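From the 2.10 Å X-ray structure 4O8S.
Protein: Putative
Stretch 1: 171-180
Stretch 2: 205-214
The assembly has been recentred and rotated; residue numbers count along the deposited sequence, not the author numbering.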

# COMPACT_ATOMS: atom_id res chain seq x y z
N ARG A 171 -6.75 -0.22 -17.56
CA ARG A 171 -6.62 1.04 -16.83
C ARG A 171 -5.15 1.41 -16.63
O ARG A 171 -4.78 2.59 -16.71
CB ARG A 171 -7.34 0.95 -15.48
CG ARG A 171 -8.85 0.67 -15.60
CD ARG A 171 -9.43 0.11 -14.29
NE ARG A 171 -9.38 1.08 -13.19
CZ ARG A 171 -9.52 0.76 -11.90
NH1 ARG A 171 -9.72 -0.50 -11.54
NH2 ARG A 171 -9.45 1.71 -10.97
N LEU A 172 -4.31 0.42 -16.36
CA LEU A 172 -2.88 0.67 -16.14
C LEU A 172 -2.25 1.20 -17.42
O LEU A 172 -1.46 2.14 -17.37
CB LEU A 172 -2.17 -0.61 -15.71
CG LEU A 172 -0.67 -0.47 -15.44
CD1 LEU A 172 -0.43 0.29 -14.14
CD2 LEU A 172 -0.02 -1.85 -15.40
N LYS A 173 -2.63 0.60 -18.55
CA LYS A 173 -2.21 1.03 -19.88
C LYS A 173 -2.63 2.47 -20.14
O LYS A 173 -1.83 3.29 -20.59
CB LYS A 173 -2.79 0.10 -20.95
CG LYS A 173 -2.30 0.35 -22.37
CD LYS A 173 -2.86 -0.69 -23.34
CE LYS A 173 -2.51 -0.34 -24.79
NZ LYS A 173 -2.95 -1.38 -25.77
N ASP A 174 -3.89 2.77 -19.84
CA ASP A 174 -4.44 4.11 -20.00
C ASP A 174 -3.64 5.12 -19.17
O ASP A 174 -3.27 6.20 -19.65
CB ASP A 174 -5.91 4.11 -19.57
CG ASP A 174 -6.74 5.17 -20.28
OD1 ASP A 174 -6.23 6.29 -20.55
OD2 ASP A 174 -7.93 4.89 -20.55
N PHE A 175 -3.35 4.74 -17.93
CA PHE A 175 -2.61 5.60 -17.00
C PHE A 175 -1.18 5.88 -17.47
O PHE A 175 -0.65 6.96 -17.24
CB PHE A 175 -2.58 4.94 -15.61
CG PHE A 175 -1.55 5.53 -14.67
CD1 PHE A 175 -1.71 6.80 -14.14
CD2 PHE A 175 -0.44 4.77 -14.28
CE1 PHE A 175 -0.77 7.34 -13.25
CE2 PHE A 175 0.52 5.30 -13.38
CZ PHE A 175 0.35 6.59 -12.87
N SER A 176 -0.56 4.89 -18.12
CA SER A 176 0.87 4.95 -18.39
C SER A 176 1.23 5.17 -19.87
O SER A 176 2.39 5.03 -20.25
CB SER A 176 1.55 3.68 -17.88
OG SER A 176 1.07 2.54 -18.58
N LYS A 177 0.23 5.52 -20.68
CA LYS A 177 0.42 5.63 -22.13
C LYS A 177 1.35 6.77 -22.57
O LYS A 177 1.96 6.71 -23.66
CB LYS A 177 -0.95 5.80 -22.80
CG LYS A 177 -1.67 7.03 -22.30
CD LYS A 177 -3.07 7.15 -22.82
CE LYS A 177 -3.78 8.30 -22.11
NZ LYS A 177 -5.21 8.42 -22.51
N ASP A 178 1.47 7.80 -21.73
CA ASP A 178 2.24 9.01 -22.04
C ASP A 178 3.34 9.18 -21.00
O ASP A 178 3.19 9.97 -20.06
CB ASP A 178 1.31 10.23 -22.02
CG ASP A 178 1.96 11.50 -22.61
OD1 ASP A 178 3.20 11.67 -22.52
OD2 ASP A 178 1.21 12.34 -23.15
N PRO A 179 4.45 8.44 -21.16
CA PRO A 179 5.52 8.45 -20.16
C PRO A 179 6.09 9.84 -19.90
O PRO A 179 6.54 10.10 -18.78
CB PRO A 179 6.59 7.53 -20.77
CG PRO A 179 5.79 6.56 -21.60
CD PRO A 179 4.69 7.42 -22.20
N ASP A 180 6.06 10.72 -20.90
CA ASP A 180 6.53 12.09 -20.71
C ASP A 180 5.64 12.87 -19.75
O ASP A 180 6.12 13.65 -18.93
CB ASP A 180 6.62 12.83 -22.05
CG ASP A 180 7.91 12.54 -22.80
OD1 ASP A 180 8.54 11.49 -22.52
OD2 ASP A 180 8.30 13.36 -23.66
N THR A 205 11.49 4.39 -14.85
CA THR A 205 10.27 3.80 -14.30
C THR A 205 9.06 4.11 -15.18
O THR A 205 8.25 3.23 -15.48
CB THR A 205 9.99 4.31 -12.87
OG1 THR A 205 11.01 3.83 -11.98
CG2 THR A 205 8.61 3.84 -12.37
N ALA A 206 8.95 5.36 -15.62
CA ALA A 206 7.81 5.78 -16.43
C ALA A 206 7.78 5.04 -17.77
O ALA A 206 6.73 4.54 -18.20
CB ALA A 206 7.87 7.27 -16.66
N LEU A 207 8.94 4.97 -18.43
CA LEU A 207 9.06 4.27 -19.70
C LEU A 207 8.75 2.80 -19.53
O LEU A 207 7.96 2.23 -20.28
CB LEU A 207 10.47 4.41 -20.28
CG LEU A 207 10.77 5.76 -20.92
CD1 LEU A 207 12.25 5.89 -21.29
CD2 LEU A 207 9.89 5.94 -22.15
N GLU A 208 9.40 2.19 -18.54
CA GLU A 208 9.24 0.76 -18.32
C GLU A 208 7.80 0.37 -18.00
O GLU A 208 7.31 -0.67 -18.49
CB GLU A 208 10.21 0.27 -17.24
CG GLU A 208 10.18 -1.25 -17.11
CD GLU A 208 11.23 -1.80 -16.18
OE1 GLU A 208 11.69 -1.05 -15.28
OE2 GLU A 208 11.59 -2.99 -16.33
N LEU A 209 7.11 1.18 -17.19
CA LEU A 209 5.71 0.88 -16.85
C LEU A 209 4.78 0.95 -18.06
O LEU A 209 3.94 0.06 -18.24
CB LEU A 209 5.17 1.80 -15.73
CG LEU A 209 3.67 1.57 -15.48
CD1 LEU A 209 3.40 0.13 -15.04
CD2 LEU A 209 3.08 2.58 -14.47
N GLY A 210 4.92 2.00 -18.87
CA GLY A 210 4.08 2.14 -20.05
C GLY A 210 4.17 0.92 -20.96
O GLY A 210 3.15 0.40 -21.45
N VAL A 211 5.40 0.43 -21.15
CA VAL A 211 5.62 -0.73 -22.00
C VAL A 211 5.11 -2.02 -21.37
O VAL A 211 4.46 -2.82 -22.05
CB VAL A 211 7.10 -0.85 -22.41
CG1 VAL A 211 7.35 -2.12 -23.19
CG2 VAL A 211 7.51 0.37 -23.23
N MSE A 212 5.40 -2.25 -20.09
CA MSE A 212 4.90 -3.44 -19.40
C MSE A 212 3.38 -3.52 -19.43
O MSE A 212 2.81 -4.60 -19.58
CB MSE A 212 5.36 -3.49 -17.94
CG MSE A 212 6.86 -3.71 -17.76
SE MSE A 212 7.37 -3.98 -15.86
CE MSE A 212 6.91 -2.22 -15.24
N ALA A 213 2.73 -2.36 -19.27
CA ALA A 213 1.28 -2.33 -19.26
C ALA A 213 0.74 -2.77 -20.61
O ALA A 213 -0.30 -3.42 -20.69
CB ALA A 213 0.78 -0.96 -18.90
N GLN A 214 1.45 -2.41 -21.68
CA GLN A 214 1.08 -2.84 -23.02
C GLN A 214 1.15 -4.35 -23.12
O GLN A 214 0.20 -4.98 -23.59
CB GLN A 214 2.03 -2.24 -24.07
CG GLN A 214 1.89 -0.75 -24.26
CD GLN A 214 2.49 -0.29 -25.58
OE1 GLN A 214 3.14 -1.07 -26.29
NE2 GLN A 214 2.26 0.98 -25.92
O HOH W 1 1.09 2.12 -21.61

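What makes up the apolar centre of the contact? Two helices run roughly antiparallel, at 146°, and their axes come within 8.4 Å. Leu172, buried and with its CA-to-CB bond pointing toward the partner, sets its CD1 3.9 Å from CD1 of Leu209 and its CD2 3.7 Å from CB of Ala213. Leu209 leaves its backbone sideways, but the end of its side chain comes nearer, and its CD2 lies 3.9 Å from CE2 of Phe175, at the edge of the ring. The leucine side chains, with the Phe175 ring at the side, fill space between the backbones, while the single methyl of Ala213 fits where the helices draw close, its CB 3.7 Å from CA of Lys173.

Why do small residues mark the tightest crossing? The CA atoms of Ser176 and Gly210 are 4.6 Å apart, and O of Ser176 lies 3.4 Å from CA of Gly210. Gly210 suits this place because a CB there would sit 2.7 Å from O of Ser176, a clash.

How does the contact continue past the first helix? Pro179, which begins the next helix, has its CA-to-CB bond pointing toward the partner, and its compact ring packs there. Its CB is 4.3 Å from CB of Ala206 and 3.9 Å from CD2 of Leu207, whose CA-to-CB bond points away although the side-chain end comes nearer.

Where do polar atoms enter? Ser176, in rotamer p, satisfies its hydroxyl within its own stretch, with OG donating to O of Leu172 at 2.8 Å. No direct hydrogen bond joins the stretches; instead water 1 donates to OG of Ser176 at 3.1 Å and to O of Gly210 at 2.7 Å, bridging them. At the margin, the extended Lys173 brings CE to 4.5 Å from CG of Gln214, a loose contact between aliphatic portions of polar side chains.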